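Local coordinates for orotidine 5'-phosphate decarboxylase (Lactobacillus acidophilus, PDB 3TFX), which probably catalyses the decarboxylation of orotidine 5'-monophosphate to uridine 5'-monophosphate, the last step of de novo UMP synthesis, at residues A[9-14]-A[32-37]; A[63-68]-A[87-92]; A[100-105]-A[113-118]; A[160-165]-A[182-187]. One frame throughout, in Å; residues are numbered along the deposited sequence.

Contact 1: residues A[9-14]-A[32-37]; sequences VALDLD and VFVKVG
Val9 and Ala10 run parallel to Val34 and Lys35, bridged in register with CA atoms 4.4 Å apart for Val9 and Val34. Three backbone bonds stitch the pair: Val9 N to Phe33 O, Lys35 N to Val9 O, and Leu11 N to Lys35 O, the last at 2.9 Å. Farther on, where the CA atoms of Leu11 and Val36 are 5.6 Å apart, a water is hydrogen-bonded to Leu11 O and Lys35 O. These are the first two strands of the closed eight-stranded TIM barrel, joined through helix 16-24 in a beta-alpha-beta unit. On the helix-covered face, Leu11 CD1 lies over the valine fork, 3.8 Å from Val34 CB, while Leu11 CB meets Val36 CG1 at 4.0 Å; Leu19 and Leu23 of that helix cover the same leucine. On the other face, Lys35 starts with CG anti to its backbone N (chi1 -175°) and passes its CE by Ala10 CB at 4.2 Å. Its chain then bends at chi3 and chi4, and NZ forms a salt bridge with Asp62, in the predicted substrate site to which Asp12 and Lys35 also belong.

Contact 2: residues A[63-68]-A[87-92]; sequences LKMHDI and TTVHAL
Lys64 meets the second strand with its backbone first: its N donates to Thr88 OG1 at 3.0 Å, a somewhat bent bond, and its CG lies alongside that hydroxyl. Thr88 OG1 is also bonded to Asp62, so it ties together two residues of the predicted substrate site. Nearer the backbone, CB packs 3.7 Å from His90 CD2; at the far end NZ forms salt bridges with Asp62 and with Asp67 of the second subunit. Met65, a selenomethionine, donates from N to Thr88 O and accepts from His90 N at 3.0 Å; its bent chain brings CE to Val89 CG1 at 3.9 Å. At His66, CG stands anti to the backbone N (chi1 -171°), and His90 CB sits over one face of the ring, 3.9 Å from its centroid, in a CH-pi contact. The two imidazole planes are inclined by 33°. A water joins His66 NE2 to Leu92 O, while His66 ND1 and His90 NE2 bond to His66 of the second subunit, through its ND1 and O respectively. The third barrel strand thus presents the predicted proton donor Lys64 to Asp62 and the partner subunit's Asp67, the lysine-aspartate cluster typical of OMP decarboxylase active sites.

Contact 3: residues A[100-105]-A[113-118]; sequences SAKDGL and HSVPKL
Leu118 and Leu105 form the centre of this helix-on-strand packing, their side chains roughly perpendicular. Leu118 carries CG anti to the backbone N (chi1 177°), which extends its fork toward the helix: CD2 settles 3.8 Å from Ala101 CB and lies close to both the backbone N and the CB of Lys102, while CD1 faces Ala101 CB and Leu105 CD2. From the helix, Leu105 answers with CD2, which presses on Leu118 CB at 3.6 Å, and its CG also rests against Pro116 CB at 4.1 Å. With an alanine in place of Leu118, the methyls covering Ala101 and Lys102 are gone, which would probably open a gap beneath the helix and leave Leu105 CD2 less firmly seated. The segments belong to helix 95-108 and strand 117-121, successive elements of a beta-alpha-beta unit in the TIM barrel, and Val89 of strand 86-90 completes the layer by touching both Ala101 and Leu118. At the outer margin Lys102 turns once, at chi2 (66°), and otherwise stays extended, which carries NZ across to Pro116 O. There NZ makes a weak hydrogen bond to Pro116 O at 3.1 Å and a salt bridge with Asp159, whose carboxylate also accepts from Leu118 N. Val115 CG1 touches both the lysine and Leu105, lying 3.6 Å from Lys102 NZ and 4.1 Å from Leu105 CB.

Contact 4: residues A[160-165]-A[182-187]; sequences GVICSP and VTPGIR
Ile162 and Val182 meet through two complementary rotations: the isoleucine has CG1 anti to its carbonyl carbon (chi1 -49°) with a further bend at chi2, whereas Val182 sets CG1 anti to the backbone N (chi1 177°). The isoleucine CD1 thereby comes 4.0 Å from Val182 CG1, and its other branch, CG2, points to Pro184 CD at 3.9 Å. Replacing Ile162 by an alanine removes the branches that touch Val182 and Pro184 and would probably open a gap between these strands. Beneath these side chains the strands are parallel and bridged in register. Val182 N donates to Val161 O and Cys163 N to Val182 O, both at 3.0 Å. Beyond the second bond Cys163 O turns to carbon partners, Thr183 CA at 3.3 Å in a CA-H...O contact and the Pro184 ring. On the other face Cys163 SG packs on Thr183 CG2, near Val168 of helix 168-175, and Thr183 OG1 is bonded to Ser210. Farther out, Pro165 and Ile186 lie alongside each other, heading opposite ways, with Pro165 CG 3.7 Å from Ile186 CD1, while Pro165 CD abuts Thr183 CB. Both segments thus leave their strands side by side, the second leading to Arg187, a predicted substrate-binding residue, as expected at the C-terminal end of a TIM barrel, where the loops after the strands form the active site.

How the contacts relate
Contacts 1, 2 and 4 each join neighbouring parallel strands of one barrel, whereas contact 3 lays helix 95-108 against strand 117-121. Contacts 1 and 2 are buried; contacts 3 and 4 are only partly so. Chemistry follows place: backbone ladders dominate contacts 1 and 4, contact 2 adds histidines and charges that reach the second subunit, and contact 3 relies on apolar packing with one weak lysine bond. The set is continuous, with Gly37 of contact 1 against Leu63 of contact 2, Thr87 of contact 2 against Leu105 of contact 3, and a probable hydrogen bond between Leu118 O and Gly160 N linking contacts 3 and 4.

Contact 1: residues A[9-14]-A[32-37]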
loop_
_atom_site.group_PDB
_atom_site.type_symbol
_atom_site.label_atom_id
_atom_site.label_comp_id
_atom_site.label_asym_id
_atom_site.label_seq_id
_atom_site.Cartn_x
_atom_site.Cartn_y
_atom_site.Cartn_z
ATOM N N VAL A 9 -9.500 14.081 -11.058
ATOM C CA VAL A 9 -8.809 13.660 -12.276
ATOM C C VAL A 9 -7.720 12.612 -11.990
ATOM O O VAL A 9 -6.761 12.881 -11.270
ATOM C CB VAL A 9 -8.259 14.881 -13.058
ATOM C CG1 VAL A 9 -7.690 14.458 -14.404
ATOM C CG2 VAL A 9 -9.395 15.898 -13.279
ATOM N N ALA A 10 -7.879 11.417 -12.549
ATOM C CA ALA A 10 -6.897 10.356 -12.351
ATOM C C ALA A 10 -5.685 10.569 -13.240
ATOM O O ALA A 10 -5.788 10.542 -14.470
ATOM C CB ALA A 10 -7.510 8.994 -12.609
ATOM N N LEU A 11 -4.542 10.796 -12.603
ATOM C CA LEU A 11 -3.292 11.016 -13.307
ATOM C C LEU A 11 -2.435 9.765 -13.213
ATOM O O LEU A 11 -1.933 9.420 -12.140
ATOM C CB LEU A 11 -2.546 12.223 -12.725
ATOM C CG LEU A 11 -3.315 13.542 -12.634
ATOM C CD1 LEU A 11 -2.424 14.635 -12.084
ATOM C CD2 LEU A 11 -3.907 13.957 -13.986
ATOM N N ASP A 12 -2.297 9.085 -14.345
ATOM C CA ASP A 12 -1.484 7.894 -14.461
ATOM C C ASP A 12 -0.221 8.283 -15.234
ATOM O O ASP A 12 -0.182 8.190 -16.461
ATOM C CB ASP A 12 -2.260 6.796 -15.203
ATOM C CG ASP A 12 -3.571 6.403 -14.489
ATOM O OD1 ASP A 12 -3.659 6.535 -13.244
ATOM O OD2 ASP A 12 -4.521 5.957 -15.175
ATOM N N LEU A 13 0.783 8.750 -14.500
ATOM C CA LEU A 13 2.065 9.166 -15.057
ATOM C C LEU A 13 3.144 8.969 -13.995
ATOM O O LEU A 13 2.826 8.894 -12.805
ATOM C CB LEU A 13 2.012 10.632 -15.507
ATOM C CG LEU A 13 1.089 11.560 -14.712
ATOM C CD1 LEU A 13 1.729 11.980 -13.399
ATOM C CD2 LEU A 13 0.690 12.783 -15.539
ATOM N N ASP A 14 4.410 8.919 -14.417
ATOM C CA ASP A 14 5.507 8.535 -13.513
ATOM C C ASP A 14 6.579 9.599 -13.306
ATOM O O ASP A 14 7.650 9.301 -12.771
ATOM C CB ASP A 14 6.161 7.236 -14.001
ATOM C CG ASP A 14 6.896 7.392 -15.339
ATOM O OD1 ASP A 14 7.427 6.384 -15.812
ATOM O OD2 ASP A 14 6.962 8.498 -15.912
ATOM N N VAL A 32 -9.094 22.365 -9.009
ATOM C CA VAL A 32 -8.692 21.048 -9.481
ATOM C C VAL A 32 -8.347 20.045 -8.388
ATOM O O VAL A 32 -7.678 20.358 -7.390
ATOM C CB VAL A 32 -7.711 21.083 -10.713
ATOM C CG1 VAL A 32 -7.261 22.501 -11.076
ATOM C CG2 VAL A 32 -6.562 20.094 -10.588
ATOM N N PHE A 33 -8.883 18.846 -8.591
ATOM C CA PHE A 33 -8.815 17.754 -7.645
ATOM C C PHE A 33 -8.256 16.598 -8.460
ATOM O O PHE A 33 -8.886 16.147 -9.417
ATOM C CB PHE A 33 -10.235 17.438 -7.123
ATOM C CG PHE A 33 -10.284 16.629 -5.824
ATOM C CD1 PHE A 33 -11.388 16.734 -4.979
ATOM C CD2 PHE A 33 -9.247 15.769 -5.450
ATOM C CE1 PHE A 33 -11.475 15.994 -3.793
ATOM C CE2 PHE A 33 -9.311 15.032 -4.250
ATOM C CZ PHE A 33 -10.433 15.145 -3.423
ATOM N N VAL A 34 -7.064 16.126 -8.107
ATOM C CA VAL A 34 -6.459 15.025 -8.855
ATOM C C VAL A 34 -6.196 13.789 -7.997
ATOM O O VAL A 34 -6.106 13.878 -6.766
ATOM C CB VAL A 34 -5.135 15.444 -9.566
ATOM C CG1 VAL A 34 -5.396 16.541 -10.591
ATOM C CG2 VAL A 34 -4.081 15.865 -8.546
ATOM N N LYS A 35 -6.069 12.642 -8.666
ATOM C CA LYS A 35 -5.709 11.392 -8.004
ATOM C C LYS A 35 -4.373 10.891 -8.522
ATOM O O LYS A 35 -4.213 10.700 -9.725
ATOM C CB LYS A 35 -6.762 10.301 -8.247
ATOM C CG LYS A 35 -6.488 8.984 -7.473
ATOM C CD LYS A 35 -7.557 7.948 -7.728
ATOM C CE LYS A 35 -7.245 7.070 -8.929
ATOM N NZ LYS A 35 -6.678 5.743 -8.529
ATOM N N VAL A 36 -3.432 10.673 -7.610
ATOM C CA VAL A 36 -2.169 9.992 -7.923
ATOM C C VAL A 36 -1.957 8.773 -7.024
ATOM O O VAL A 36 -2.385 8.741 -5.864
ATOM C CB VAL A 36 -0.958 10.947 -7.851
ATOM C CG1 VAL A 36 -0.980 11.896 -9.044
ATOM C CG2 VAL A 36 -0.960 11.741 -6.551
ATOM N N GLY A 37 -1.321 7.762 -7.583
ATOM C CA GLY A 37 -1.139 6.506 -6.895
ATOM C C GLY A 37 0.326 6.206 -6.739
ATOM O O GLY A 37 1.156 7.116 -6.742
HETATM O O HOH W 1 -3.984 7.966 -10.546
#

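Contact 2: residues A[63-68]-A[87-92]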
loop_
_atom_site.group_PDB
_atom_site.type_symbol
_atom_site.label_atom_id
_atom_site.label_comp_id
_atom_site.label_asym_id
_atom_site.label_seq_id
_atom_site.Cartn_x
_atom_site.Cartn_y
_atom_site.Cartn_z
ATOM N N LEU A 63 -2.711 5.255 -2.122
ATOM C CA LEU A 63 -1.627 4.307 -1.852
ATOM C C LEU A 63 -2.090 2.996 -1.202
ATOM O O LEU A 63 -1.263 2.104 -0.982
ATOM C CB LEU A 63 -0.584 4.981 -0.959
ATOM C CG LEU A 63 0.653 5.689 -1.520
ATOM C CD1 LEU A 63 0.585 6.077 -3.008
ATOM C CD2 LEU A 63 1.057 6.878 -0.620
ATOM N N LYS A 64 -3.385 2.897 -0.880
ATOM C CA LYS A 64 -4.024 1.659 -0.372
ATOM C C LYS A 64 -3.236 0.974 0.762
ATOM O O LYS A 64 -2.863 -0.203 0.663
ATOM C CB LYS A 64 -4.318 0.663 -1.510
ATOM C CG LYS A 64 -5.107 1.258 -2.684
ATOM C CD LYS A 64 -5.629 0.182 -3.631
ATOM C CE LYS A 64 -6.480 0.802 -4.769
ATOM N NZ LYS A 64 -5.752 1.894 -5.525
HETATM N N MSE A 65 -2.973 1.712 1.832
HETATM C CA MSE A 65 -2.106 1.176 2.889
HETATM C C MSE A 65 -2.680 -0.120 3.427
HETATM O O MSE A 65 -3.898 -0.223 3.660
HETATM C CB MSE A 65 -1.893 2.196 3.994
HETATM C CG MSE A 65 -0.979 3.339 3.586
HETATM SE SE MSE A 65 -0.931 4.734 4.954
HETATM C CE MSE A 65 -2.779 5.379 4.744
ATOM N N HIS A 66 -1.812 -1.122 3.561
ATOM C CA HIS A 66 -2.209 -2.433 4.082
ATOM C C HIS A 66 -1.051 -3.082 4.880
ATOM O O HIS A 66 -0.173 -3.775 4.320
ATOM C CB HIS A 66 -2.680 -3.321 2.931
ATOM C CG HIS A 66 -3.314 -4.604 3.362
ATOM N ND1 HIS A 66 -3.669 -5.588 2.468
ATOM C CD2 HIS A 66 -3.629 -5.083 4.589
ATOM C CE1 HIS A 66 -4.208 -6.602 3.119
ATOM N NE2 HIS A 66 -4.195 -6.320 4.408
ATOM N N ASP A 67 -1.072 -2.848 6.189
ATOM C CA ASP A 67 -0.008 -3.256 7.098
ATOM C C ASP A 67 -0.637 -3.334 8.502
ATOM O O ASP A 67 -1.848 -3.144 8.642
ATOM C CB ASP A 67 1.149 -2.240 7.027
ATOM C CG ASP A 67 2.503 -2.847 7.413
ATOM O OD1 ASP A 67 2.553 -3.630 8.372
ATOM O OD2 ASP A 67 3.523 -2.531 6.769
ATOM N N ILE A 68 0.162 -3.622 9.528
ATOM C CA ILE A 68 -0.345 -3.743 10.909
ATOM C C ILE A 68 -0.806 -2.365 11.434
ATOM O O ILE A 68 -0.315 -1.352 10.960
ATOM C CB ILE A 68 0.691 -4.435 11.867
ATOM C CG1 ILE A 68 1.912 -3.539 12.121
ATOM C CG2 ILE A 68 1.139 -5.786 11.286
ATOM C CD1 ILE A 68 2.855 -4.078 13.198
ATOM N N THR A 87 -7.458 9.684 1.007
ATOM C CA THR A 87 -6.460 8.631 0.941
ATOM C C THR A 87 -7.114 7.261 1.198
ATOM O O THR A 87 -8.173 7.191 1.821
ATOM C CB THR A 87 -5.298 8.933 1.921
ATOM O OG1 THR A 87 -4.079 8.424 1.380
ATOM C CG2 THR A 87 -5.530 8.344 3.272
ATOM N N THR A 88 -6.486 6.188 0.724
ATOM C CA THR A 88 -7.035 4.829 0.831
ATOM C C THR A 88 -6.287 3.859 1.762
ATOM O O THR A 88 -5.071 3.964 1.957
ATOM C CB THR A 88 -7.109 4.152 -0.565
ATOM O OG1 THR A 88 -5.910 4.444 -1.290
ATOM C CG2 THR A 88 -8.303 4.641 -1.338
ATOM N N VAL A 89 -7.050 2.918 2.323
ATOM C CA VAL A 89 -6.541 1.726 3.026
ATOM C C VAL A 89 -7.325 0.492 2.580
ATOM O O VAL A 89 -8.463 0.606 2.100
ATOM C CB VAL A 89 -6.642 1.830 4.595
ATOM C CG1 VAL A 89 -5.734 2.923 5.149
ATOM C CG2 VAL A 89 -8.089 2.045 5.055
ATOM N N HIS A 90 -6.726 -0.684 2.756
ATOM C CA HIS A 90 -7.422 -1.955 2.554
ATOM C C HIS A 90 -8.279 -2.357 3.750
ATOM O O HIS A 90 -7.762 -2.490 4.873
ATOM C CB HIS A 90 -6.413 -3.064 2.221
ATOM C CG HIS A 90 -6.088 -3.147 0.763
ATOM N ND1 HIS A 90 -6.893 -3.811 -0.138
ATOM C CD2 HIS A 90 -5.075 -2.615 0.043
ATOM C CE1 HIS A 90 -6.378 -3.697 -1.350
ATOM N NE2 HIS A 90 -5.274 -2.977 -1.265
ATOM N N ALA A 91 -9.586 -2.532 3.520
ATOM C CA ALA A 91 -10.492 -3.081 4.535
ATOM C C ALA A 91 -10.077 -4.506 4.919
ATOM O O ALA A 91 -10.269 -4.920 6.055
ATOM C CB ALA A 91 -11.946 -3.083 4.045
ATOM N N LEU A 92 -9.508 -5.237 3.966
ATOM C CA LEU A 92 -8.919 -6.552 4.232
ATOM C C LEU A 92 -7.875 -6.544 5.367
ATOM O O LEU A 92 -7.633 -7.577 5.993
ATOM C CB LEU A 92 -8.317 -7.137 2.947
ATOM C CG LEU A 92 -9.302 -7.649 1.891
ATOM C CD1 LEU A 92 -8.543 -8.160 0.655
ATOM C CD2 LEU A 92 -10.203 -8.739 2.450
HETATM O O HOH W 2 -3.237 5.729 0.803
HETATM O O HOH W 3 -4.591 -8.642 5.916
#

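Contact 3: residues A[100-105]-A[113-118]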
loop_
_atom_site.group_PDB
_atom_site.type_symbol
_atom_site.label_atom_id
_atom_site.label_comp_id
_atom_site.label_asym_id
_atom_site.label_seq_id
_atom_site.Cartn_x
_atom_site.Cartn_y
_atom_site.Cartn_z
ATOM N N SER A 100 -6.862 2.814 13.334
ATOM C CA SER A 100 -5.522 3.397 13.523
ATOM C C SER A 100 -5.180 4.359 12.389
ATOM O O SER A 100 -4.591 5.406 12.607
ATOM C CB SER A 100 -4.463 2.290 13.658
ATOM O OG SER A 100 -4.613 1.583 14.884
ATOM N N ALA A 101 -5.589 4.008 11.177
ATOM C CA ALA A 101 -5.374 4.859 10.009
ATOM C C ALA A 101 -6.025 6.227 10.215
ATOM O O ALA A 101 -5.394 7.264 9.996
ATOM C CB ALA A 101 -5.904 4.178 8.757
ATOM N N LYS A 102 -7.270 6.220 10.683
ATOM C CA LYS A 102 -7.997 7.455 10.925
ATOM C C LYS A 102 -7.355 8.274 12.048
ATOM O O LYS A 102 -7.236 9.493 11.917
ATOM C CB LYS A 102 -9.481 7.195 11.235
ATOM C CG LYS A 102 -10.338 8.492 11.313
ATOM C CD LYS A 102 -10.444 9.223 9.952
ATOM C CE LYS A 102 -11.086 10.634 10.088
ATOM N NZ LYS A 102 -11.095 11.454 8.795
ATOM N N ASP A 103 -6.939 7.604 13.128
ATOM C CA ASP A 103 -6.238 8.271 14.251
ATOM C C ASP A 103 -4.918 8.878 13.804
ATOM O O ASP A 103 -4.545 9.980 14.226
ATOM C CB ASP A 103 -5.974 7.305 15.401
ATOM C CG ASP A 103 -7.240 6.872 16.099
ATOM O OD1 ASP A 103 -8.214 7.647 16.106
ATOM O OD2 ASP A 103 -7.271 5.743 16.636
ATOM N N GLY A 104 -4.212 8.152 12.946
ATOM C CA GLY A 104 -2.996 8.674 12.316
ATOM C C GLY A 104 -3.267 9.907 11.470
ATOM O O GLY A 104 -2.528 10.895 11.545
ATOM N N LEU A 105 -4.313 9.847 10.643
ATOM C CA LEU A 105 -4.748 11.003 9.842
ATOM C C LEU A 105 -5.002 12.235 10.726
ATOM O O LEU A 105 -4.515 13.329 10.443
ATOM C CB LEU A 105 -6.010 10.643 9.027
ATOM C CG LEU A 105 -5.970 10.233 7.534
ATOM C CD1 LEU A 105 -4.614 9.793 7.001
ATOM C CD2 LEU A 105 -7.069 9.223 7.143
ATOM N N HIS A 113 -6.188 23.161 9.261
ATOM C CA HIS A 113 -6.456 22.305 8.100
ATOM C C HIS A 113 -7.519 21.236 8.358
ATOM O O HIS A 113 -7.809 20.875 9.498
ATOM C CB HIS A 113 -5.169 21.643 7.614
ATOM C CG HIS A 113 -4.160 22.604 7.066
ATOM N ND1 HIS A 113 -3.713 23.704 7.771
ATOM C CD2 HIS A 113 -3.497 22.620 5.885
ATOM C CE1 HIS A 113 -2.826 24.359 7.044
ATOM N NE2 HIS A 113 -2.674 23.721 5.897
ATOM N N SER A 114 -8.095 20.730 7.275
ATOM C CA SER A 114 -9.128 19.715 7.364
ATOM C C SER A 114 -8.513 18.299 7.338
ATOM O O SER A 114 -7.612 18.022 6.542
ATOM C CB SER A 114 -10.137 19.923 6.231
ATOM O OG SER A 114 -11.070 18.861 6.178
ATOM N N VAL A 115 -8.993 17.416 8.217
ATOM C CA VAL A 115 -8.495 16.034 8.291
ATOM C C VAL A 115 -8.848 15.299 6.987
ATOM O O VAL A 115 -10.011 15.288 6.572
ATOM C CB VAL A 115 -9.091 15.241 9.489
ATOM C CG1 VAL A 115 -8.504 13.813 9.548
ATOM C CG2 VAL A 115 -8.873 15.964 10.830
ATOM N N PRO A 116 -7.847 14.686 6.339
ATOM C CA PRO A 116 -8.103 13.928 5.124
ATOM C C PRO A 116 -9.210 12.886 5.330
ATOM O O PRO A 116 -9.368 12.351 6.431
ATOM C CB PRO A 116 -6.767 13.223 4.870
ATOM C CG PRO A 116 -5.748 14.073 5.495
ATOM C CD PRO A 116 -6.408 14.768 6.653
ATOM N N LYS A 117 -9.979 12.620 4.285
ATOM C CA LYS A 117 -11.027 11.599 4.352
ATOM C C LYS A 117 -10.386 10.232 4.127
ATOM O O LYS A 117 -9.570 10.079 3.231
ATOM C CB LYS A 117 -12.131 11.875 3.317
ATOM C CG LYS A 117 -12.815 13.222 3.495
ATOM C CD LYS A 117 -13.955 13.091 4.494
ATOM C CE LYS A 117 -13.978 14.199 5.529
ATOM N NZ LYS A 117 -14.574 15.462 5.037
ATOM N N LEU A 118 -10.738 9.257 4.962
ATOM C CA LEU A 118 -10.186 7.905 4.856
ATOM C C LEU A 118 -11.146 7.030 4.081
ATOM O O LEU A 118 -12.283 6.809 4.498
ATOM C CB LEU A 118 -9.959 7.301 6.247
ATOM C CG LEU A 118 -9.449 5.864 6.362
ATOM C CD1 LEU A 118 -8.064 5.725 5.718
ATOM C CD2 LEU A 118 -9.426 5.433 7.853
#

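Contact 4: residues A[160-165]-A[182-187]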
loop_
_atom_site.group_PDB
_atom_site.type_symbol
_atom_site.label_atom_id
_atom_site.label_comp_id
_atom_site.label_asym_id
_atom_site.label_seq_id
_atom_site.Cartn_x
_atom_site.Cartn_y
_atom_site.Cartn_z
ATOM N N GLY A 160 -15.484 6.751 3.993
ATOM C CA GLY A 160 -16.106 6.315 2.751
ATOM C C GLY A 160 -15.478 5.057 2.201
ATOM O O GLY A 160 -14.603 4.468 2.840
ATOM N N VAL A 161 -15.974 4.624 1.035
ATOM C CA VAL A 161 -15.416 3.485 0.317
ATOM C C VAL A 161 -15.213 3.804 -1.175
ATOM O O VAL A 161 -15.880 4.665 -1.738
ATOM C CB VAL A 161 -16.334 2.247 0.383
ATOM C CG1 VAL A 161 -16.244 1.583 1.732
ATOM C CG2 VAL A 161 -17.788 2.623 0.001
ATOM N N ILE A 162 -14.301 3.075 -1.804
ATOM C CA ILE A 162 -14.211 3.045 -3.250
ATOM C C ILE A 162 -15.118 1.913 -3.703
ATOM O O ILE A 162 -14.934 0.778 -3.280
ATOM C CB ILE A 162 -12.767 2.732 -3.718
ATOM C CG1 ILE A 162 -11.730 3.621 -2.998
ATOM C CG2 ILE A 162 -12.682 2.715 -5.278
ATOM C CD1 ILE A 162 -11.883 5.126 -3.182
ATOM N N CYS A 163 -16.091 2.219 -4.562
ATOM C CA CYS A 163 -16.980 1.209 -5.113
ATOM C C CYS A 163 -17.297 1.549 -6.558
ATOM O O CYS A 163 -17.000 2.637 -7.014
ATOM C CB CYS A 163 -18.276 1.112 -4.293
ATOM S SG CYS A 163 -19.252 2.654 -4.227
ATOM N N SER A 164 -17.895 0.606 -7.276
ATOM C CA SER A 164 -18.332 0.860 -8.638
ATOM C C SER A 164 -19.651 1.635 -8.583
ATOM O O SER A 164 -20.402 1.502 -7.614
ATOM C CB SER A 164 -18.556 -0.454 -9.378
ATOM O OG SER A 164 -19.929 -0.765 -9.345
ATOM N N PRO A 165 -19.935 2.451 -9.611
ATOM C CA PRO A 165 -21.205 3.174 -9.683
ATOM C C PRO A 165 -22.433 2.296 -9.385
ATOM O O PRO A 165 -23.350 2.736 -8.686
ATOM C CB PRO A 165 -21.243 3.687 -11.133
ATOM C CG PRO A 165 -19.935 3.231 -11.787
ATOM C CD PRO A 165 -19.012 2.864 -10.683
ATOM N N VAL A 182 -17.195 6.774 -3.351
ATOM C CA VAL A 182 -16.267 7.295 -4.358
ATOM C C VAL A 182 -16.123 6.295 -5.505
ATOM O O VAL A 182 -15.695 5.151 -5.291
ATOM C CB VAL A 182 -14.902 7.632 -3.747
ATOM C CG1 VAL A 182 -13.903 8.100 -4.831
ATOM C CG2 VAL A 182 -15.058 8.698 -2.645
ATOM N N THR A 183 -16.499 6.728 -6.711
ATOM C CA THR A 183 -16.688 5.817 -7.850
ATOM C C THR A 183 -15.815 6.174 -9.070
ATOM O O THR A 183 -16.063 7.190 -9.722
ATOM C CB THR A 183 -18.177 5.790 -8.294
ATOM O OG1 THR A 183 -18.551 7.080 -8.781
ATOM C CG2 THR A 183 -19.096 5.444 -7.131
ATOM N N PRO A 184 -14.801 5.327 -9.393
ATOM C CA PRO A 184 -13.852 5.581 -10.514
ATOM C C PRO A 184 -14.199 5.208 -11.965
ATOM O O PRO A 184 -13.504 5.650 -12.901
ATOM C CB PRO A 184 -12.587 4.800 -10.096
ATOM C CG PRO A 184 -13.094 3.698 -9.237
ATOM C CD PRO A 184 -14.329 4.231 -8.520
ATOM N N GLY A 185 -15.213 4.403 -12.224
ATOM C CA GLY A 185 -15.313 3.903 -13.632
ATOM C C GLY A 185 -15.850 4.850 -14.707
ATOM O O GLY A 185 -16.255 4.407 -15.788
ATOM N N ILE A 186 -15.835 6.151 -14.436
ATOM C CA ILE A 186 -16.769 7.079 -15.099
ATOM C C ILE A 186 -16.309 7.680 -16.449
ATOM O O ILE A 186 -15.213 8.246 -16.547
ATOM C CB ILE A 186 -17.200 8.196 -14.113
ATOM C CG1 ILE A 186 -17.709 7.591 -12.777
ATOM C CG2 ILE A 186 -18.209 9.155 -14.766
ATOM C CD1 ILE A 186 -18.955 6.685 -12.867
ATOM N N ARG A 187 -17.155 7.548 -17.475
ATOM C CA ARG A 187 -16.862 8.127 -18.799
ATOM C C ARG A 187 -18.093 8.761 -19.460
ATOM O O ARG A 187 -19.198 8.242 -19.353
ATOM C CB ARG A 187 -16.235 7.095 -19.773
ATOM C CG ARG A 187 -15.725 5.776 -19.170
ATOM C CD ARG A 187 -14.699 5.074 -20.077
ATOM N NE ARG A 187 -13.354 5.611 -19.831
ATOM C CZ ARG A 187 -12.472 5.100 -18.968
ATOM N NH1 ARG A 187 -12.753 3.999 -18.278
ATOM N NH2 ARG A 187 -11.292 5.683 -18.807
#